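Local atomic coordinates of probable leucine/isoleucine/valine-binding protein (Rhodopirellula baltica, PDB entry 4KV7), a protein that probably binds leucine, isoleucine, valine or a related small ligand as a periplasmic binding protein of the leucine-binding family. Residues A[262-275]-A[359-373]. The protein carries 1 engineered substitution. Sequence-based numbering, arbitrary orientation.
Sequences DLANGIVATQVVPH and KVWPVLIGADSSQSL. Engineered in segment 359-373: Ser369 (natural residue Gly).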
loop_
_atom_site.group_PDB
_atom_site.type_symbol
_atom_site.label_atom_id
_atom_site.label_comp_id
_atom_site.label_asym_id
_atom_site.label_seq_id
_atom_site.Cartn_x
_atom_site.Cartn_y
_atom_site.Cartn_z
ATOM N N ASP A 262 6.696 -3.225 22.693
ATOM C CA ASP A 262 6.024 -4.394 23.265
ATOM C C ASP A 262 4.502 -4.362 23.106
ATOM O O ASP A 262 3.848 -5.402 23.095
ATOM C CB ASP A 262 6.374 -4.536 24.754
ATOM C CG ASP A 262 7.852 -4.782 24.987
ATOM O OD1 ASP A 262 8.490 -5.411 24.118
ATOM O OD2 ASP A 262 8.371 -4.347 26.037
ATOM N N LEU A 263 3.945 -3.163 22.977
ATOM C CA LEU A 263 2.501 -3.000 22.907
ATOM C C LEU A 263 1.950 -3.459 21.559
ATOM O O LEU A 263 0.738 -3.596 21.389
ATOM C CB LEU A 263 2.107 -1.544 23.168
ATOM C CG LEU A 263 2.101 -1.030 24.613
ATOM C CD1 LEU A 263 3.452 -1.176 25.305
ATOM C CD2 LEU A 263 1.638 0.419 24.654
ATOM N N ALA A 264 2.841 -3.692 20.596
ATOM C CA ALA A 264 2.437 -4.193 19.283
ATOM C C ALA A 264 2.364 -5.715 19.253
ATOM O O ALA A 264 1.851 -6.290 18.294
ATOM C CB ALA A 264 3.379 -3.684 18.195
ATOM N N ASN A 265 2.887 -6.361 20.292
ATOM C CA ASN A 265 2.887 -7.818 20.373
ATOM C C ASN A 265 1.464 -8.360 20.326
ATOM O O ASN A 265 0.636 -8.041 21.183
ATOM C CB ASN A 265 3.591 -8.277 21.655
ATOM C CG ASN A 265 4.035 -9.732 21.602
ATOM O OD1 ASN A 265 3.502 -10.533 20.837
ATOM N ND2 ASN A 265 5.016 -10.079 22.429
ATOM N N GLY A 266 1.177 -9.166 19.310
ATOM C CA GLY A 266 -0.141 -9.757 19.178
ATOM C C GLY A 266 -1.003 -9.124 18.101
ATOM O O GLY A 266 -2.031 -9.686 17.725
ATOM N N ILE A 267 -0.596 -7.964 17.596
ATOM C CA ILE A 267 -1.332 -7.319 16.515
ATOM C C ILE A 267 -1.176 -8.118 15.226
ATOM O O ILE A 267 -0.086 -8.600 14.912
ATOM C CB ILE A 267 -0.838 -5.878 16.291
ATOM C CG1 ILE A 267 -1.160 -5.020 17.515
ATOM C CG2 ILE A 267 -1.473 -5.269 15.056
ATOM C CD1 ILE A 267 -0.602 -3.621 17.419
ATOM N N VAL A 268 -2.269 -8.269 14.480
ATOM C CA VAL A 268 -2.231 -8.914 13.171
ATOM C C VAL A 268 -2.328 -7.825 12.117
ATOM O O VAL A 268 -3.105 -6.885 12.266
ATOM C CB VAL A 268 -3.388 -9.920 13.017
ATOM C CG1 VAL A 268 -3.503 -10.422 11.591
ATOM C CG2 VAL A 268 -3.202 -11.088 13.983
ATOM N N ALA A 269 -1.517 -7.919 11.073
ATOM C CA ALA A 269 -1.528 -6.912 10.018
ATOM C C ALA A 269 -1.494 -7.601 8.663
ATOM O O ALA A 269 -0.596 -8.410 8.393
ATOM C CB ALA A 269 -0.337 -5.945 10.166
ATOM N N THR A 270 -2.459 -7.284 7.804
ATOM C CA THR A 270 -2.487 -7.880 6.483
ATOM C C THR A 270 -1.571 -7.114 5.538
ATOM O O THR A 270 -1.617 -5.882 5.480
ATOM C CB THR A 270 -3.909 -7.946 5.908
ATOM O OG1 THR A 270 -4.566 -6.689 6.088
ATOM C CG2 THR A 270 -4.721 -9.011 6.611
ATOM N N GLN A 271 -0.757 -7.848 4.788
ATOM C CA GLN A 271 0.146 -7.264 3.808
ATOM C C GLN A 271 -0.236 -7.650 2.391
ATOM O O GLN A 271 -0.880 -8.681 2.162
ATOM C CB GLN A 271 1.587 -7.696 4.090
ATOM C CG GLN A 271 2.048 -7.464 5.528
ATOM C CD GLN A 271 1.832 -6.040 5.989
ATOM O OE1 GLN A 271 2.199 -5.093 5.301
ATOM N NE2 GLN A 271 1.235 -5.878 7.158
ATOM N N VAL A 272 0.195 -6.829 1.440
ATOM C CA VAL A 272 -0.035 -7.081 0.029
ATOM C C VAL A 272 1.227 -7.591 -0.665
ATOM O O VAL A 272 1.269 -7.697 -1.895
ATOM C CB VAL A 272 -0.587 -5.835 -0.687
ATOM C CG1 VAL A 272 -1.945 -5.453 -0.108
ATOM C CG2 VAL A 272 0.403 -4.673 -0.592
ATOM N N VAL A 273 2.228 -7.916 0.141
ATOM C CA VAL A 273 3.499 -8.482 -0.304
ATOM C C VAL A 273 3.856 -9.604 0.667
ATOM O O VAL A 273 3.382 -9.607 1.807
ATOM C CB VAL A 273 4.638 -7.424 -0.297
ATOM C CG1 VAL A 273 4.354 -6.326 -1.321
ATOM C CG2 VAL A 273 4.826 -6.832 1.099
ATOM N N PRO A 274 4.686 -10.563 0.239
ATOM C CA PRO A 274 5.179 -11.587 1.165
ATOM C C PRO A 274 6.126 -10.953 2.182
ATOM O O PRO A 274 6.437 -9.763 2.120
ATOM C CB PRO A 274 5.912 -12.562 0.244
ATOM C CG PRO A 274 6.339 -11.726 -0.905
ATOM C CD PRO A 274 5.230 -10.741 -1.117
ATOM N N HIS A 275 6.566 -11.738 3.155
ATOM C CA HIS A 275 7.396 -11.176 4.201
ATOM C C HIS A 275 8.776 -10.861 3.642
ATOM O O HIS A 275 9.316 -11.623 2.844
ATOM C CB HIS A 275 7.514 -12.128 5.383
ATOM C CG HIS A 275 7.912 -11.434 6.639
ATOM N ND1 HIS A 275 9.175 -10.914 6.831
ATOM C CD2 HIS A 275 7.198 -11.108 7.740
ATOM C CE1 HIS A 275 9.227 -10.321 8.012
ATOM N NE2 HIS A 275 8.041 -10.429 8.585
ATOM N N LYS A 359 -3.466 -11.410 -3.741
ATOM C CA LYS A 359 -2.967 -12.154 -2.598
ATOM C C LYS A 359 -2.796 -11.264 -1.371
ATOM O O LYS A 359 -2.308 -10.131 -1.458
ATOM C CB LYS A 359 -1.653 -12.840 -2.947
ATOM C CG LYS A 359 -1.227 -13.923 -1.972
ATOM C CD LYS A 359 -0.423 -15.002 -2.688
ATOM C CE LYS A 359 0.165 -16.006 -1.719
ATOM N NZ LYS A 359 1.088 -16.947 -2.425
ATOM N N VAL A 360 -3.211 -11.798 -0.232
ATOM C CA VAL A 360 -3.112 -11.110 1.047
ATOM C C VAL A 360 -2.285 -12.000 1.968
ATOM O O VAL A 360 -2.609 -13.182 2.151
ATOM C CB VAL A 360 -4.511 -10.861 1.640
ATOM C CG1 VAL A 360 -4.415 -10.307 3.057
ATOM C CG2 VAL A 360 -5.318 -9.931 0.728
ATOM N N TRP A 361 -1.213 -11.440 2.527
ATOM C CA TRP A 361 -0.307 -12.164 3.403
ATOM C C TRP A 361 -0.429 -11.626 4.813
ATOM O O TRP A 361 0.130 -10.570 5.116
ATOM C CB TRP A 361 1.133 -11.933 2.968
ATOM C CG TRP A 361 1.635 -12.715 1.791
ATOM C CD1 TRP A 361 2.270 -13.926 1.822
ATOM C CD2 TRP A 361 1.615 -12.314 0.415
ATOM N NE1 TRP A 361 2.632 -14.303 0.558
ATOM C CE2 TRP A 361 2.239 -13.331 -0.328
ATOM C CE3 TRP A 361 1.116 -11.195 -0.263
ATOM C CZ2 TRP A 361 2.390 -13.260 -1.706
ATOM C CZ3 TRP A 361 1.273 -11.122 -1.626
ATOM C CH2 TRP A 361 1.900 -12.148 -2.339
ATOM N N PRO A 362 -1.163 -12.320 5.694
ATOM C CA PRO A 362 -1.253 -11.823 7.072
ATOM C C PRO A 362 0.040 -12.061 7.842
ATOM O O PRO A 362 0.722 -13.063 7.627
ATOM C CB PRO A 362 -2.394 -12.644 7.678
ATOM C CG PRO A 362 -2.457 -13.872 6.858
ATOM C CD PRO A 362 -1.965 -13.534 5.476
ATOM N N VAL A 363 0.383 -11.128 8.725
ATOM C CA VAL A 363 1.518 -11.314 9.610
ATOM C C VAL A 363 1.093 -11.068 11.045
ATOM O O VAL A 363 0.157 -10.308 11.308
ATOM C CB VAL A 363 2.737 -10.419 9.243
ATOM C CG1 VAL A 363 3.153 -10.637 7.787
ATOM C CG2 VAL A 363 2.467 -8.944 9.530
ATOM N N LEU A 364 1.782 -11.743 11.955
ATOM C CA LEU A 364 1.590 -11.559 13.379
ATOM C C LEU A 364 2.797 -10.818 13.929
ATOM O O LEU A 364 3.942 -11.261 13.773
ATOM C CB LEU A 364 1.458 -12.919 14.065
ATOM C CG LEU A 364 1.328 -12.887 15.590
ATOM C CD1 LEU A 364 0.050 -12.165 16.019
ATOM C CD2 LEU A 364 1.388 -14.292 16.185
ATOM N N ILE A 365 2.552 -9.674 14.555
ATOM C CA ILE A 365 3.629 -8.903 15.147
ATOM C C ILE A 365 3.947 -9.478 16.518
ATOM O O ILE A 365 3.050 -9.676 17.339
ATOM C CB ILE A 365 3.254 -7.417 15.262
ATOM C CG1 ILE A 365 2.910 -6.851 13.882
ATOM C CG2 ILE A 365 4.390 -6.632 15.911
ATOM C CD1 ILE A 365 2.447 -5.401 13.904
ATOM N N GLY A 366 5.224 -9.755 16.761
ATOM C CA GLY A 366 5.659 -10.331 18.018
ATOM C C GLY A 366 6.424 -9.318 18.842
ATOM O O GLY A 366 6.227 -8.113 18.693
ATOM N N ALA A 367 7.296 -9.812 19.715
ATOM C CA ALA A 367 8.099 -8.958 20.586
ATOM C C ALA A 367 9.094 -8.086 19.819
ATOM O O ALA A 367 9.215 -6.888 20.088
ATOM C CB ALA A 367 8.833 -9.808 21.632
ATOM N N ASP A 368 9.795 -8.688 18.863
ATOM C CA ASP A 368 10.929 -8.035 18.222
ATOM C C ASP A 368 10.813 -7.979 16.701
ATOM O O ASP A 368 11.580 -7.273 16.042
ATOM C CB ASP A 368 12.220 -8.771 18.586
ATOM C CG ASP A 368 12.457 -8.831 20.082
ATOM O OD1 ASP A 368 12.531 -7.759 20.716
ATOM O OD2 ASP A 368 12.565 -9.953 20.624
ATOM N N SER A 369 9.864 -8.727 16.151
ATOM C CA SER A 369 9.740 -8.864 14.707
ATOM C C SER A 369 8.303 -9.190 14.364
ATOM O O SER A 369 7.436 -9.191 15.239
ATOM C CB SER A 369 10.637 -10.000 14.215
ATOM O OG SER A 369 10.255 -11.233 14.812
ATOM N N SER A 370 8.047 -9.459 13.088
ATOM C CA SER A 370 6.777 -10.041 12.689
ATOM C C SER A 370 7.056 -11.318 11.908
ATOM O O SER A 370 8.174 -11.529 11.429
ATOM C CB SER A 370 5.953 -9.063 11.849
ATOM O OG SER A 370 6.486 -8.916 10.542
ATOM N N GLN A 371 6.051 -12.178 11.804
ATOM C CA GLN A 371 6.175 -13.422 11.060
ATOM C C GLN A 371 4.885 -13.695 10.310
ATOM O O GLN A 371 3.813 -13.237 10.708
ATOM C CB GLN A 371 6.461 -14.595 12.007
ATOM C CG GLN A 371 7.819 -14.547 12.687
ATOM C CD GLN A 371 8.115 -15.803 13.486
ATOM O OE1 GLN A 371 7.206 -16.555 13.842
ATOM N NE2 GLN A 371 9.391 -16.041 13.768
ATOM N N SER A 372 4.984 -14.467 9.232
ATOM C CA SER A 372 3.802 -14.885 8.495
ATOM C C SER A 372 2.839 -15.622 9.421
ATOM O O SER A 372 3.257 -16.376 10.302
ATOM C CB SER A 372 4.190 -15.767 7.309
ATOM O OG SER A 372 4.820 -16.961 7.745
ATOM N N LEU A 373 1.549 -15.381 9.225
ATOM C CA LEU A 373 0.506 -15.994 10.035
ATOM C C LEU A 373 -0.445 -16.778 9.145
ATOM O O LEU A 373 -0.917 -16.263 8.134
ATOM C CB LEU A 373 -0.276 -14.915 10.789
ATOM C CG LEU A 373 -1.519 -15.348 11.568
ATOM C CD1 LEU A 373 -1.158 -16.215 12.768
ATOM C CD2 LEU A 373 -2.324 -14.136 12.005
HETATM O O HOH W 1 -1.192 -8.362 -3.229
#
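The antiparallel edge of a periplasmic binding protein sheet begins where strand 268-271, last of a parallel run, takes strand 361-365 as its neighbour: Gln271 pairs with Trp361 and Ala269 with Val363, each through two backbone hydrogen bonds. Trp361 N meets Gln271 O nearly straight (N-H...O 171°), whereas Gln271 N comes to Trp361 O from above the plane of that carbonyl, off its lone pairs. Beyond the strand the chain folds back over the indole, and Pro274 CA sits 3.6 Å from the centroid of the five-membered ring of Trp361, 2° off the normal, a CH-pi contact; Lys359 CG lies over the opposite face. Cutting Trp361 back to an alanine is likely to leave Pro274 without its flat partner and open a gap against the loop 272-274. Further along, His275 turns its CG away from its own backbone N (chi1 -159°), which brings NE2 to Ser370 OG, 2.9 Å away at the ring's edge; either may donate. Val363 CG1 packs against Gln271 CG at 4.0 Å. Helix 253-260 covers the face bearing Ala269 and Gln271, and Phe301 meets the His275 ring edge-to-face. On the other face Thr270 OG1 bonds Glu141 of helix 138-151; strand 244-247 flanks 268-271 and strand 370-372 closes the sheet.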